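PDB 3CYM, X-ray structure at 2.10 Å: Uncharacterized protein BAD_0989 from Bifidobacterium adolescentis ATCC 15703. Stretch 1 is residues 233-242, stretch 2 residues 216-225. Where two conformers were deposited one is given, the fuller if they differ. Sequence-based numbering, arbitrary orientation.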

# COMPACT_ATOMS: atom_id res chain seq x y z
N ALA A 233 -12.39 11.19 26.47
CA ALA A 233 -12.87 11.07 25.09
C ALA A 233 -11.94 10.16 24.30
O ALA A 233 -12.40 9.35 23.51
CB ALA A 233 -12.95 12.43 24.43
N LEU A 234 -10.65 10.28 24.55
CA LEU A 234 -9.65 9.45 23.90
C LEU A 234 -9.78 7.98 24.31
O LEU A 234 -9.62 7.11 23.47
CB LEU A 234 -8.24 9.99 24.14
CG LEU A 234 -7.92 11.29 23.39
CD1 LEU A 234 -6.59 11.89 23.85
CD2 LEU A 234 -7.93 11.08 21.88
N ALA A 235 -10.14 7.74 25.57
CA ALA A 235 -10.47 6.39 26.05
C ALA A 235 -11.70 5.81 25.35
O ALA A 235 -11.76 4.61 25.11
CB ALA A 235 -10.68 6.41 27.55
N ILE A 236 -12.66 6.67 25.03
CA ILE A 236 -13.86 6.28 24.28
C ILE A 236 -13.51 5.95 22.82
O ILE A 236 -13.92 4.90 22.30
CB ILE A 236 -14.99 7.36 24.41
CG1 ILE A 236 -15.52 7.38 25.84
CG2 ILE A 236 -16.13 7.10 23.44
CD1 ILE A 236 -16.28 8.60 26.24
N VAL A 237 -12.75 6.83 22.18
CA VAL A 237 -12.23 6.60 20.83
C VAL A 237 -11.44 5.28 20.75
O VAL A 237 -11.68 4.46 19.87
CB VAL A 237 -11.37 7.78 20.33
CG1 VAL A 237 -10.69 7.43 19.02
CG2 VAL A 237 -12.23 9.03 20.16
N ARG A 238 -10.52 5.08 21.69
CA ARG A 238 -9.76 3.84 21.79
C ARG A 238 -10.65 2.61 21.87
O ARG A 238 -10.45 1.65 21.12
CB ARG A 238 -8.82 3.85 23.00
CG ARG A 238 -7.86 2.68 23.03
CD ARG A 238 -6.85 2.79 24.16
NE ARG A 238 -7.49 2.96 25.47
CZ ARG A 238 -6.84 2.96 26.62
NH1 ARG A 238 -7.50 3.12 27.76
NH2 ARG A 238 -5.52 2.79 26.65
N ALA A 239 -11.64 2.65 22.77
CA ALA A 239 -12.52 1.51 23.03
C ALA A 239 -13.43 1.20 21.83
O ALA A 239 -13.61 0.03 21.48
CB ALA A 239 -13.35 1.77 24.28
N LEU A 240 -13.97 2.25 21.21
CA LEU A 240 -14.80 2.13 20.01
C LEU A 240 -14.04 1.63 18.78
O LEU A 240 -14.53 0.74 18.08
CB LEU A 240 -15.48 3.45 19.68
CG LEU A 240 -16.70 3.85 20.52
CD1 LEU A 240 -17.08 5.25 20.14
CD2 LEU A 240 -17.88 2.91 20.32
N TRP A 241 -12.86 2.20 18.52
CA TRP A 241 -11.99 1.74 17.44
C TRP A 241 -11.67 0.26 17.56
O TRP A 241 -11.68 -0.46 16.56
CB TRP A 241 -10.67 2.53 17.39
CG TRP A 241 -9.84 2.21 16.17
CD1 TRP A 241 -9.83 2.91 14.99
CD2 TRP A 241 -8.92 1.12 16.00
NE1 TRP A 241 -8.96 2.32 14.10
CE2 TRP A 241 -8.39 1.22 14.69
CE3 TRP A 241 -8.49 0.06 16.83
CZ2 TRP A 241 -7.45 0.30 14.19
CZ3 TRP A 241 -7.55 -0.86 16.33
CH2 TRP A 241 -7.04 -0.72 15.02
N THR A 242 -11.35 -0.17 18.79
CA THR A 242 -10.92 -1.54 19.06
C THR A 242 -12.04 -2.54 18.79
O THR A 242 -11.83 -3.52 18.07
CB THR A 242 -10.43 -1.69 20.51
OG1 THR A 242 -9.36 -0.77 20.74
CG2 THR A 242 -9.94 -3.11 20.80
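Stretch 2 (216-225) IPWMHVSHIT

Residues 216-225 lie along one side of the helical stretch 233-242, part of a longer helix, as an irregular segment rather than a second helix. A short 3-10 segment begins at Pro217, with the amide N of Met219 hydrogen-bonded to Ile216 O at 3.1 Å. A type II beta turn from Val221 to Ile224 follows, in which His223 takes up positive phi and psi (67°/25°), and a second 3-10 segment begins at Ile224. Along the helix the segment runs in the opposite sense: Pro217 meets Trp241, Trp218 is nearest to Arg238 (CA to CA 5.7 Å), and Ile224 lies beside Leu234 (CA to CA 8.3 Å). No hydrogen bond links the two stretches, and the 503 Å² buried between them, both sides summed, is held by apolar and CH-pi packing.

Trp218 contributes the most surface. With chi1 at 69° (p) and chi2 at -98°, its indole lies against the helix and meets side chains from two successive turns. Arg238 extends its aliphatic part over one face: CG stands 3.6 Å from the centroid of the Trp218 five-membered ring, only 7° off the ring normal, so the contact is a well-centred CH-pi interaction made by a methylene rather than by the guanidinium. At the ring edge, Val237 CG1 approaches Trp218 CE3 at 3.9 Å. The six-membered ring also reaches the helix backbone, Trp218 CZ3 lying 3.6 Å from Leu234 O, a carbonyl already engaged by the amide of Arg238 within the helix.

Trp241 covers the next largest area and reverses the roles, its indole receiving the backbone of the other stretch. Its CA-to-CB bond points toward the segment, and chi1 near 180° (t) lays the ring beneath the 3-10 turn. Trp218 CA sits 3.6 Å from the centroid of the Trp241 five-membered ring, 11° off the normal, while Trp241 CH2 meets Pro217 CB at 3.6 Å. The two tryptophans therefore do not stack ring on ring; Trp241 CG instead packs against Trp218 CB at 3.6 Å.

Leu234 and Val237 complete the contact towards the start of the helical stretch. The CA-to-CB bond of Leu234 points sideways, but its end turns inward, bringing CD2 to 3.8 Å from Ile224 CD1 and 4.3 Å from Met219 CE. Val237, directed toward the segment, places CG1 3.7 Å from Ile224 CD1 and 3.9 Å from Val221 CG2, so that one methyl group touches residues before and after the bend of the turn.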

# COMPACT_ATOMS: atom_id res chain seq x y z
N ILE A 216 0.42 3.60 16.65
CA ILE A 216 -0.79 3.45 17.45
C ILE A 216 -2.05 3.60 16.57
O ILE A 216 -2.56 4.70 16.37
CB ILE A 216 -0.74 4.31 18.77
CG1 ILE A 216 -1.89 3.94 19.71
CG2 ILE A 216 -0.64 5.81 18.50
CD1 ILE A 216 -1.48 4.00 21.19
N PRO A 217 -2.52 2.47 16.01
CA PRO A 217 -3.62 2.40 15.04
C PRO A 217 -4.91 3.17 15.39
O PRO A 217 -5.44 3.89 14.52
CB PRO A 217 -3.86 0.90 14.91
CG PRO A 217 -2.52 0.32 15.14
CD PRO A 217 -1.97 1.13 16.26
N TRP A 218 -5.40 3.05 16.63
CA TRP A 218 -6.66 3.70 17.02
C TRP A 218 -6.64 5.23 16.95
O TRP A 218 -7.70 5.87 16.97
CB TRP A 218 -7.14 3.23 18.40
CG TRP A 218 -6.30 3.66 19.58
CD1 TRP A 218 -5.34 2.92 20.22
CD2 TRP A 218 -6.39 4.91 20.30
NE1 TRP A 218 -4.82 3.64 21.27
CE2 TRP A 218 -5.44 4.86 21.34
CE3 TRP A 218 -7.18 6.06 20.16
CZ2 TRP A 218 -5.24 5.92 22.24
CZ3 TRP A 218 -6.98 7.12 21.05
CH2 TRP A 218 -6.02 7.03 22.07
N MET A 219 -5.45 5.81 16.87
CA MET A 219 -5.27 7.25 16.89
C MET A 219 -5.60 7.84 15.51
O MET A 219 -5.64 9.06 15.33
CB MET A 219 -3.84 7.59 17.31
CG MET A 219 -3.66 8.94 17.98
SD MET A 219 -4.58 9.15 19.51
CE MET A 219 -4.08 10.81 19.94
N HIS A 220 -5.86 6.96 14.55
CA HIS A 220 -6.05 7.33 13.15
C HIS A 220 -7.53 7.42 12.75
O HIS A 220 -7.92 7.04 11.65
CB HIS A 220 -5.26 6.40 12.24
CG HIS A 220 -3.78 6.60 12.34
ND1 HIS A 220 -3.05 7.27 11.38
CD2 HIS A 220 -2.90 6.28 13.33
CE1 HIS A 220 -1.78 7.32 11.76
NE2 HIS A 220 -1.67 6.73 12.93
N VAL A 221 -8.33 7.92 13.69
CA VAL A 221 -9.73 8.25 13.46
C VAL A 221 -9.73 9.70 12.97
O VAL A 221 -9.07 10.54 13.57
CB VAL A 221 -10.52 8.12 14.77
CG1 VAL A 221 -11.92 8.69 14.64
CG2 VAL A 221 -10.57 6.66 15.24
N SER A 222 -10.42 9.98 11.87
CA SER A 222 -10.47 11.34 11.35
C SER A 222 -11.15 12.29 12.34
O SER A 222 -12.09 11.90 13.04
CB SER A 222 -11.12 11.40 9.96
OG SER A 222 -12.34 10.69 9.93
N HIS A 223 -10.62 13.51 12.40
CA HIS A 223 -11.05 14.58 13.31
C HIS A 223 -10.76 14.29 14.79
O HIS A 223 -11.42 14.85 15.67
CB HIS A 223 -12.53 14.96 13.10
CG HIS A 223 -12.82 15.50 11.74
ND1 HIS A 223 -12.97 16.85 11.49
CD2 HIS A 223 -12.98 14.88 10.54
CE1 HIS A 223 -13.21 17.03 10.20
NE2 HIS A 223 -13.22 15.85 9.61
N ILE A 224 -9.75 13.44 15.03
CA ILE A 224 -9.33 13.03 16.38
C ILE A 224 -8.76 14.20 17.18
O ILE A 224 -8.84 14.24 18.41
CB ILE A 224 -8.32 11.82 16.35
CG1 ILE A 224 -8.09 11.22 17.73
CG2 ILE A 224 -6.99 12.19 15.67
CD1 ILE A 224 -9.34 10.78 18.41
N THR A 225 -8.21 15.17 16.44
CA THR A 225 -7.57 16.35 17.00
C THR A 225 -8.54 17.22 17.81
O THR A 225 -8.14 17.86 18.77
CB THR A 225 -6.82 17.15 15.89
OG1 THR A 225 -6.18 18.30 16.46
CG2 THR A 225 -7.76 17.59 14.78